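Local coordinates for protein glutathione S-transferase (Agrobacterium tumefaciens, PDB 3LQ7) that probably catalyses the conjugation of glutathione to electrophilic compounds, as a dimeric member of the glutathione S-transferase superfamily, at residues A[70-75]-A[85-90]; A[161-166]-A[197-202]. All blocks are in the same frame, centred on the assembly; numbering follows the deposited sequence.

Contact 1 (70-75 with 85-90) belongs to the thioredoxin-like domain that probably binds glutathione, and contact 2 (161-166 with 197-202) to the helical domain. Within one chain they lie on opposite sides of its centre, their centres about 30 Å and their nearest atoms about 16 Å apart, so neither supports the other directly. The dimer brings the two regions together: Pro71 and Phe72 of one subunit pack on Glu161, Leu162 and Trp165 of the other. Contact 1 thus supplies the turn that reaches the partner, while contact 2 includes part of the helix that receives it. By family analogy, contact 1 is the one bordering the glutathione pocket.

Contact 1: residues A[70-75]-A[85-90]; sequences QPFGQI and LFESGA
With its CG lodged between the backbone N and the carbonyl carbon (chi1 59°), Phe86 turns its ring toward Pro71, while Glu87, bent at chi2, folds its carboxylate back toward Gln74. The clearest contact is a CH-pi interaction. Pro71 CD stands 3.8 Å from the centroid of the Phe86 ring and only 4° off its normal, and Pro71 CG reaches Phe86 CZ at 3.9 Å, so the proline lies over one face of the ring. At the base of that ring, the aliphatic Gln70 CG passes 3.8 Å from Phe86 CB. Phe72 contributes differently: its CE1 is 4.2 Å from Phe86 CE1, which lies near the plane of the Phe72 ring, at its edge.

Gln74 NE2 comes to 3.7 Å from Glu87 OE1, with amide and carboxylate planes turned well apart, a polar approach rather than a firm bond. The carboxylate is gripped instead by the second subunit, through Thr123 at OE1 and Asn122 at OE2. Trp116 of that subunit also meets the Phe86 ring edge-to-face.

Pro71 and Phe72 form the corners of a type I turn, Gln70 to Gly73; Phe72 packs on Glu161 and Leu162 of the second subunit, so the turn also forms part of the dimer interface. Glu87, at the N-cap of helix 88-97, has positive phi (66°). Such a residue followed by serine, facing the loop that ends in Pro76, is the signature of the glutathione S-transferase G-site, where the pair would be expected to hold the gamma-glutamyl group.

Contact 2: residues A[161-166]-A[197-202]; sequences ELSAWL and KDYGNL
Ser163 and Asn201 are joined by two hydrogen bonds. Ser163 OG gives its proton to Asn201 OD1 at 2.6 Å, in the carbonyl plane and on a lone pair. Asn201 ND2 returns a bond to Ser163 O at 3.0 Å, with an N-H...O angle of 152° and the acceptor almost in the amide plane. Both ends of the amide are thus engaged by one serine, which fixes its rotation. The chi1 of 64°, setting Asn201 CG between its own backbone N and carbonyl carbon, accompanies a weak bond from Leu202 N to Asn201 OD1.

Beside this polar pair, Leu202 CD1 packs 3.8 Å from Ser163 CA and 4.0 Å from Leu166 CD2, and also meets Leu162 CG. Tyr199 CD1 approaches Ser163 CB at 4.0 Å.

In the next shell, Asn201 ND2 also bonds Gly167 O, just past the helix end, and Tyr199 OH is held by Asp160 OD1. The first turn of helix 200-210, with Tyr199 at its N-cap, is thereby fastened to the last turns of helix 144-166, whose Leu162 packs against helices 107-137 and 178-188 in the all-helical domain.

Contact 1: residues A[70-75]-A[85-90]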
ATOM      1  N   GLN A  70      -8.080 -14.168  -7.599  1.00106.99           N
ATOM      2  CA  GLN A  70      -6.919 -13.565  -6.950  1.00104.20           C
ATOM      3  C   GLN A  70      -5.700 -13.693  -7.849  1.00101.39           C
ATOM      4  O   GLN A  70      -5.176 -14.795  -8.027  1.00103.71           O
ATOM      5  CB  GLN A  70      -6.646 -14.201  -5.580  1.00103.69           C
ATOM      6  CG  GLN A  70      -7.411 -13.570  -4.423  1.00102.46           C
ATOM      7  CD  GLN A  70      -8.910 -13.520  -4.664  1.00104.69           C
ATOM      8  OE1 GLN A  70      -9.506 -12.446  -4.717  1.00106.27           O
ATOM      9  NE2 GLN A  70      -9.520 -14.686  -4.836  1.00108.75           N
ATOM     10  N   PRO A  71      -5.249 -12.562  -8.423  1.00 96.19           N
ATOM     11  CA  PRO A  71      -4.109 -12.500  -9.345  1.00 91.55           C
ATOM     12  C   PRO A  71      -2.761 -12.836  -8.705  1.00 86.85           C
ATOM     13  O   PRO A  71      -1.796 -13.110  -9.422  1.00 87.09           O
ATOM     14  CB  PRO A  71      -4.113 -11.037  -9.809  1.00 90.47           C
ATOM     15  CG  PRO A  71      -5.500 -10.551  -9.531  1.00 90.49           C
ATOM     16  CD  PRO A  71      -5.909 -11.251  -8.289  1.00 95.45           C
ATOM     17  N   PHE A  72      -2.696 -12.816  -7.376  1.00 82.36           N
ATOM     18  CA  PHE A  72      -1.437 -13.040  -6.665  1.00 84.37           C
ATOM     19  C   PHE A  72      -1.484 -14.255  -5.740  1.00 84.47           C
ATOM     20  O   PHE A  72      -0.524 -14.539  -5.016  1.00 82.31           O
ATOM     21  CB  PHE A  72      -0.992 -11.760  -5.945  1.00 78.87           C
ATOM     22  CG  PHE A  72      -0.881 -10.579  -6.865  1.00 79.78           C
ATOM     23  CD1 PHE A  72      -1.919  -9.653  -6.959  1.00 74.00           C
ATOM     24  CD2 PHE A  72       0.240 -10.417  -7.676  1.00 76.54           C
ATOM     25  CE1 PHE A  72      -1.832  -8.577  -7.826  1.00 72.96           C
ATOM     26  CE2 PHE A  72       0.334  -9.340  -8.549  1.00 67.94           C
ATOM     27  CZ  PHE A  72      -0.707  -8.424  -8.624  1.00 65.47           C
ATOM     28  N   GLY A  73      -2.613 -14.965  -5.791  1.00 88.81           N
ATOM     29  CA  GLY A  73      -2.780 -16.286  -5.174  1.00 93.52           C
ATOM     30  C   GLY A  73      -2.649 -16.337  -3.667  1.00 93.98           C
ATOM     31  O   GLY A  73      -2.422 -17.405  -3.095  1.00 96.55           O
ATOM     32  N   GLN A  74      -2.791 -15.178  -3.029  1.00 94.24           N
ATOM     33  CA  GLN A  74      -2.610 -15.057  -1.589  1.00 93.26           C
ATOM     34  C   GLN A  74      -3.929 -15.265  -0.862  1.00 90.07           C
ATOM     35  O   GLN A  74      -4.945 -15.640  -1.457  1.00 92.24           O
ATOM     36  CB  GLN A  74      -2.062 -13.673  -1.204  1.00 91.72           C
ATOM     37  CG  GLN A  74      -1.405 -12.862  -2.311  1.00 90.10           C
ATOM     38  CD  GLN A  74      -1.018 -11.467  -1.850  1.00 96.53           C
ATOM     39  OE1 GLN A  74      -0.064 -11.294  -1.089  1.00 93.63           O
ATOM     40  NE2 GLN A  74      -1.757 -10.461  -2.316  1.00 87.55           N
ATOM     41  N   ILE A  75      -3.881 -15.030   0.444  1.00 84.26           N
ATOM     42  CA  ILE A  75      -5.063 -14.827   1.258  1.00 81.17           C
ATOM     43  C   ILE A  75      -4.954 -13.391   1.814  1.00 80.91           C
ATOM     44  O   ILE A  75      -3.848 -12.844   1.900  1.00 83.04           O
ATOM     45  CB  ILE A  75      -5.208 -15.915   2.387  1.00 81.33           C
ATOM     46  CG1 ILE A  75      -4.089 -15.819   3.434  1.00 81.62           C
ATOM     47  CG2 ILE A  75      -5.323 -17.322   1.797  1.00 77.86           C
ATOM     48  CD1 ILE A  75      -4.525 -15.182   4.756  1.00 71.09           C
ATOM     49  N   LEU A  85     -13.097  -9.772  -3.948  1.00 59.36           N
ATOM     50  CA  LEU A  85     -12.015  -8.838  -3.622  1.00 61.91           C
ATOM     51  C   LEU A  85     -10.721  -9.495  -3.163  1.00 54.84           C
ATOM     52  O   LEU A  85     -10.711 -10.607  -2.635  1.00 56.14           O
ATOM     53  CB  LEU A  85     -12.460  -7.812  -2.583  1.00 55.80           C
ATOM     54  CG  LEU A  85     -13.124  -6.559  -3.143  1.00 63.88           C
ATOM     55  CD1 LEU A  85     -13.774  -5.803  -2.016  1.00 53.28           C
ATOM     56  CD2 LEU A  85     -12.110  -5.688  -3.871  1.00 69.16           C
ATOM     57  N   PHE A  86      -9.632  -8.778  -3.390  1.00 60.96           N
ATOM     58  CA  PHE A  86      -8.304  -9.170  -2.933  1.00 56.44           C
ATOM     59  C   PHE A  86      -7.625  -7.917  -2.400  1.00 52.77           C
ATOM     60  O   PHE A  86      -8.198  -6.831  -2.506  1.00 55.29           O
ATOM     61  CB  PHE A  86      -7.495  -9.839  -4.053  1.00 53.07           C
ATOM     62  CG  PHE A  86      -7.278  -8.976  -5.282  1.00 54.88           C
ATOM     63  CD1 PHE A  86      -6.018  -8.451  -5.557  1.00 52.28           C
ATOM     64  CD2 PHE A  86      -8.314  -8.733  -6.187  1.00 48.40           C
ATOM     65  CE1 PHE A  86      -5.800  -7.670  -6.696  1.00 55.65           C
ATOM     66  CE2 PHE A  86      -8.105  -7.953  -7.327  1.00 61.67           C
ATOM     67  CZ  PHE A  86      -6.845  -7.419  -7.578  1.00 59.28           C
ATOM     68  N   GLU A  87      -6.425  -8.079  -1.836  1.00 51.62           N
ATOM     69  CA  GLU A  87      -5.695  -7.030  -1.097  1.00 49.91           C
ATOM     70  C   GLU A  87      -6.407  -6.620   0.188  1.00 50.49           C
ATOM     71  O   GLU A  87      -7.528  -6.105   0.152  1.00 56.37           O
ATOM     72  CB  GLU A  87      -5.384  -5.789  -1.961  1.00 41.72           C
ATOM     73  CG  GLU A  87      -4.500  -6.064  -3.157  1.00 48.26           C
ATOM     74  CD  GLU A  87      -3.042  -6.284  -2.783  1.00 65.27           C
ATOM     75  OE1 GLU A  87      -2.353  -7.041  -3.506  1.00 58.01           O
ATOM     76  OE2 GLU A  87      -2.588  -5.700  -1.772  1.00 57.84           O
ATOM     77  N   SER A  88      -5.729  -6.837   1.315  1.00 49.10           N
ATOM     78  CA  SER A  88      -6.248  -6.523   2.648  1.00 47.56           C
ATOM     79  C   SER A  88      -6.703  -5.083   2.779  1.00 46.10           C
ATOM     80  O   SER A  88      -7.708  -4.817   3.432  1.00 44.68           O
ATOM     81  CB  SER A  88      -5.198  -6.813   3.722  1.00 38.55           C
ATOM     82  OG  SER A  88      -5.018  -8.202   3.875  1.00 68.92           O
ATOM     83  N   GLY A  89      -5.946  -4.171   2.170  1.00 44.86           N
ATOM     84  CA  GLY A  89      -6.281  -2.752   2.151  1.00 42.42           C
ATOM     85  C   GLY A  89      -7.649  -2.497   1.554  1.00 37.09           C
ATOM     86  O   GLY A  89      -8.468  -1.840   2.168  1.00 42.52           O
ATOM     87  N   ALA A  90      -7.891  -3.062   0.374  1.00 33.59           N
ATOM     88  CA  ALA A  90      -9.129  -2.865  -0.367  1.00 42.29           C
ATOM     89  C   ALA A  90     -10.330  -3.583   0.235  1.00 45.30           C
ATOM     90  O   ALA A  90     -11.456  -3.099   0.128  1.00 50.96           O
ATOM     91  CB  ALA A  90      -8.943  -3.297  -1.787  1.00 36.79           C
TER

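Contact 2: residues A[161-166]-A[197-202]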
ATOM      1  N   GLU A 161       9.264   8.899  13.060  1.00 53.80           N
ATOM      2  CA  GLU A 161       8.280   9.736  12.377  1.00 53.12           C
ATOM      3  C   GLU A 161       6.856   9.385  12.784  1.00 54.19           C
ATOM      4  O   GLU A 161       6.047  10.279  13.028  1.00 59.14           O
ATOM      5  CB  GLU A 161       8.435   9.600  10.864  1.00 54.34           C
ATOM      6  CG  GLU A 161       9.635  10.347  10.298  1.00 52.18           C
ATOM      7  CD  GLU A 161      10.101   9.788   8.970  1.00 64.53           C
ATOM      8  OE1 GLU A 161       9.410   8.910   8.407  1.00 66.15           O
ATOM      9  OE2 GLU A 161      11.170  10.224   8.490  1.00 71.29           O
ATOM     10  N   LEU A 162       6.567   8.086  12.875  1.00 55.85           N
ATOM     11  CA  LEU A 162       5.240   7.612  13.266  1.00 56.77           C
ATOM     12  C   LEU A 162       4.906   7.999  14.704  1.00 57.43           C
ATOM     13  O   LEU A 162       3.799   8.466  14.985  1.00 59.32           O
ATOM     14  CB  LEU A 162       5.114   6.096  13.068  1.00 52.83           C
ATOM     15  CG  LEU A 162       3.734   5.444  13.252  1.00 52.73           C
ATOM     16  CD1 LEU A 162       2.641   6.154  12.431  1.00 44.09           C
ATOM     17  CD2 LEU A 162       3.781   3.955  12.907  1.00 38.31           C
ATOM     18  N   SER A 163       5.880   7.823  15.595  1.00 58.02           N
ATOM     19  CA  SER A 163       5.713   8.136  17.012  1.00 60.03           C
ATOM     20  C   SER A 163       5.651   9.632  17.279  1.00 56.20           C
ATOM     21  O   SER A 163       4.967  10.063  18.205  1.00 53.76           O
ATOM     22  CB  SER A 163       6.828   7.506  17.848  1.00 63.81           C
ATOM     23  OG  SER A 163       6.681   7.848  19.214  1.00 70.26           O
ATOM     24  N   ALA A 164       6.378  10.407  16.474  1.00 57.94           N
ATOM     25  CA  ALA A 164       6.373  11.863  16.573  1.00 58.78           C
ATOM     26  C   ALA A 164       5.012  12.418  16.177  1.00 63.14           C
ATOM     27  O   ALA A 164       4.536  13.373  16.792  1.00 67.29           O
ATOM     28  CB  ALA A 164       7.470  12.473  15.715  1.00 54.69           C
ATOM     29  N   TRP A 165       4.390  11.808  15.165  1.00 64.55           N
ATOM     30  CA  TRP A 165       3.046  12.193  14.735  1.00 67.59           C
ATOM     31  C   TRP A 165       1.993  11.873  15.786  1.00 68.78           C
ATOM     32  O   TRP A 165       1.160  12.725  16.114  1.00 73.62           O
ATOM     33  CB  TRP A 165       2.642  11.519  13.415  1.00 69.14           C
ATOM     34  CG  TRP A 165       1.143  11.600  13.199  1.00 77.43           C
ATOM     35  CD1 TRP A 165       0.208  10.643  13.506  1.00 76.80           C
ATOM     36  CD2 TRP A 165       0.412  12.725  12.697  1.00 76.00           C
ATOM     37  NE1 TRP A 165      -1.053  11.098  13.209  1.00 67.14           N
ATOM     38  CE2 TRP A 165      -0.958  12.370  12.706  1.00 67.08           C
ATOM     39  CE3 TRP A 165       0.782  13.993  12.227  1.00 73.94           C
ATOM     40  CZ2 TRP A 165      -1.959  13.233  12.253  1.00 64.12           C
ATOM     41  CZ3 TRP A 165      -0.214  14.854  11.782  1.00 78.27           C
ATOM     42  CH2 TRP A 165      -1.570  14.468  11.796  1.00 80.10           C
ATOM     43  N   LEU A 166       2.011  10.633  16.274  1.00 69.36           N
ATOM     44  CA  LEU A 166       0.990  10.161  17.206  1.00 70.93           C
ATOM     45  C   LEU A 166       1.063  10.912  18.531  1.00 70.59           C
ATOM     46  O   LEU A 166       0.036  11.334  19.061  1.00 69.59           O
ATOM     47  CB  LEU A 166       1.101   8.650  17.432  1.00 68.45           C
ATOM     48  CG  LEU A 166      -0.019   7.989  18.245  1.00 70.57           C
ATOM     49  CD1 LEU A 166      -1.316   7.867  17.446  1.00 55.05           C
ATOM     50  CD2 LEU A 166       0.426   6.630  18.745  1.00 74.14           C
ATOM     51  N   LYS A 197       9.631  -1.822  22.107  1.00 69.75           N
ATOM     52  CA  LYS A 197       9.910  -1.522  23.517  1.00 70.57           C
ATOM     53  C   LYS A 197      10.467  -0.110  23.728  1.00 70.41           C
ATOM     54  O   LYS A 197      10.273   0.484  24.792  1.00 72.67           O
ATOM     55  CB  LYS A 197      10.866  -2.556  24.120  1.00 68.13           C
ATOM     56  CG  LYS A 197      10.174  -3.751  24.752  1.00 77.38           C
ATOM     57  CD  LYS A 197      11.144  -4.554  25.612  1.00 85.37           C
ATOM     58  CE  LYS A 197      10.434  -5.671  26.370  1.00 80.12           C
ATOM     59  NZ  LYS A 197      11.324  -6.313  27.386  1.00 74.73           N
ATOM     60  N   ASP A 198      11.144   0.425  22.715  1.00 63.86           N
ATOM     61  CA  ASP A 198      11.728   1.763  22.803  1.00 66.56           C
ATOM     62  C   ASP A 198      10.769   2.866  22.363  1.00 63.22           C
ATOM     63  O   ASP A 198      11.133   4.043  22.355  1.00 62.67           O
ATOM     64  CB  ASP A 198      13.028   1.832  22.000  1.00 72.65           C
ATOM     65  CG  ASP A 198      14.045   0.802  22.450  1.00 71.73           C
ATOM     66  OD1 ASP A 198      14.158   0.557  23.674  1.00 69.97           O
ATOM     67  OD2 ASP A 198      14.727   0.233  21.576  1.00 76.85           O
ATOM     68  N   TYR A 199       9.545   2.477  22.012  1.00 59.03           N
ATOM     69  CA  TYR A 199       8.529   3.417  21.552  1.00 62.53           C
ATOM     70  C   TYR A 199       7.267   3.260  22.391  1.00 62.66           C
ATOM     71  O   TYR A 199       6.360   2.497  22.035  1.00 58.22           O
ATOM     72  CB  TYR A 199       8.220   3.189  20.072  1.00 55.83           C
ATOM     73  CG  TYR A 199       9.378   3.470  19.150  1.00 59.46           C
ATOM     74  CD1 TYR A 199       9.596   4.753  18.647  1.00 51.55           C
ATOM     75  CD2 TYR A 199      10.258   2.452  18.771  1.00 57.96           C
ATOM     76  CE1 TYR A 199      10.662   5.017  17.799  1.00 54.10           C
ATOM     77  CE2 TYR A 199      11.327   2.705  17.924  1.00 47.22           C
ATOM     78  CZ  TYR A 199      11.521   3.990  17.438  1.00 55.83           C
ATOM     79  OH  TYR A 199      12.573   4.249  16.592  1.00 78.00           O
ATOM     80  N   GLY A 200       7.231   3.990  23.502  1.00 55.79           N
ATOM     81  CA  GLY A 200       6.181   3.865  24.509  1.00 56.25           C
ATOM     82  C   GLY A 200       4.780   4.122  24.002  1.00 55.28           C
ATOM     83  O   GLY A 200       3.870   3.333  24.269  1.00 62.58           O
ATOM     84  N   ASN A 201       4.604   5.217  23.265  1.00 56.95           N
ATOM     85  CA  ASN A 201       3.285   5.556  22.727  1.00 60.32           C
ATOM     86  C   ASN A 201       2.804   4.567  21.656  1.00 59.67           C
ATOM     87  O   ASN A 201       1.636   4.201  21.644  1.00 49.87           O
ATOM     88  CB  ASN A 201       3.189   7.025  22.267  1.00 57.16           C
ATOM     89  CG  ASN A 201       4.109   7.358  21.105  1.00 67.96           C
ATOM     90  OD1 ASN A 201       5.095   6.668  20.849  1.00 68.04           O
ATOM     91  ND2 ASN A 201       3.793   8.439  20.402  1.00 72.32           N
ATOM     92  N   LEU A 202       3.726   4.114  20.806  1.00 56.89           N
ATOM     93  CA  LEU A 202       3.452   3.095  19.789  1.00 53.72           C
ATOM     94  C   LEU A 202       3.140   1.724  20.394  1.00 58.23           C
ATOM     95  O   LEU A 202       2.326   0.964  19.851  1.00 54.14           O
ATOM     96  CB  LEU A 202       4.646   2.972  18.838  1.00 47.26           C
ATOM     97  CG  LEU A 202       4.609   3.603  17.447  1.00 57.55           C
ATOM     98  CD1 LEU A 202       3.801   4.905  17.390  1.00 43.33           C
ATOM     99  CD2 LEU A 202       6.031   3.802  16.963  1.00 43.20           C
TER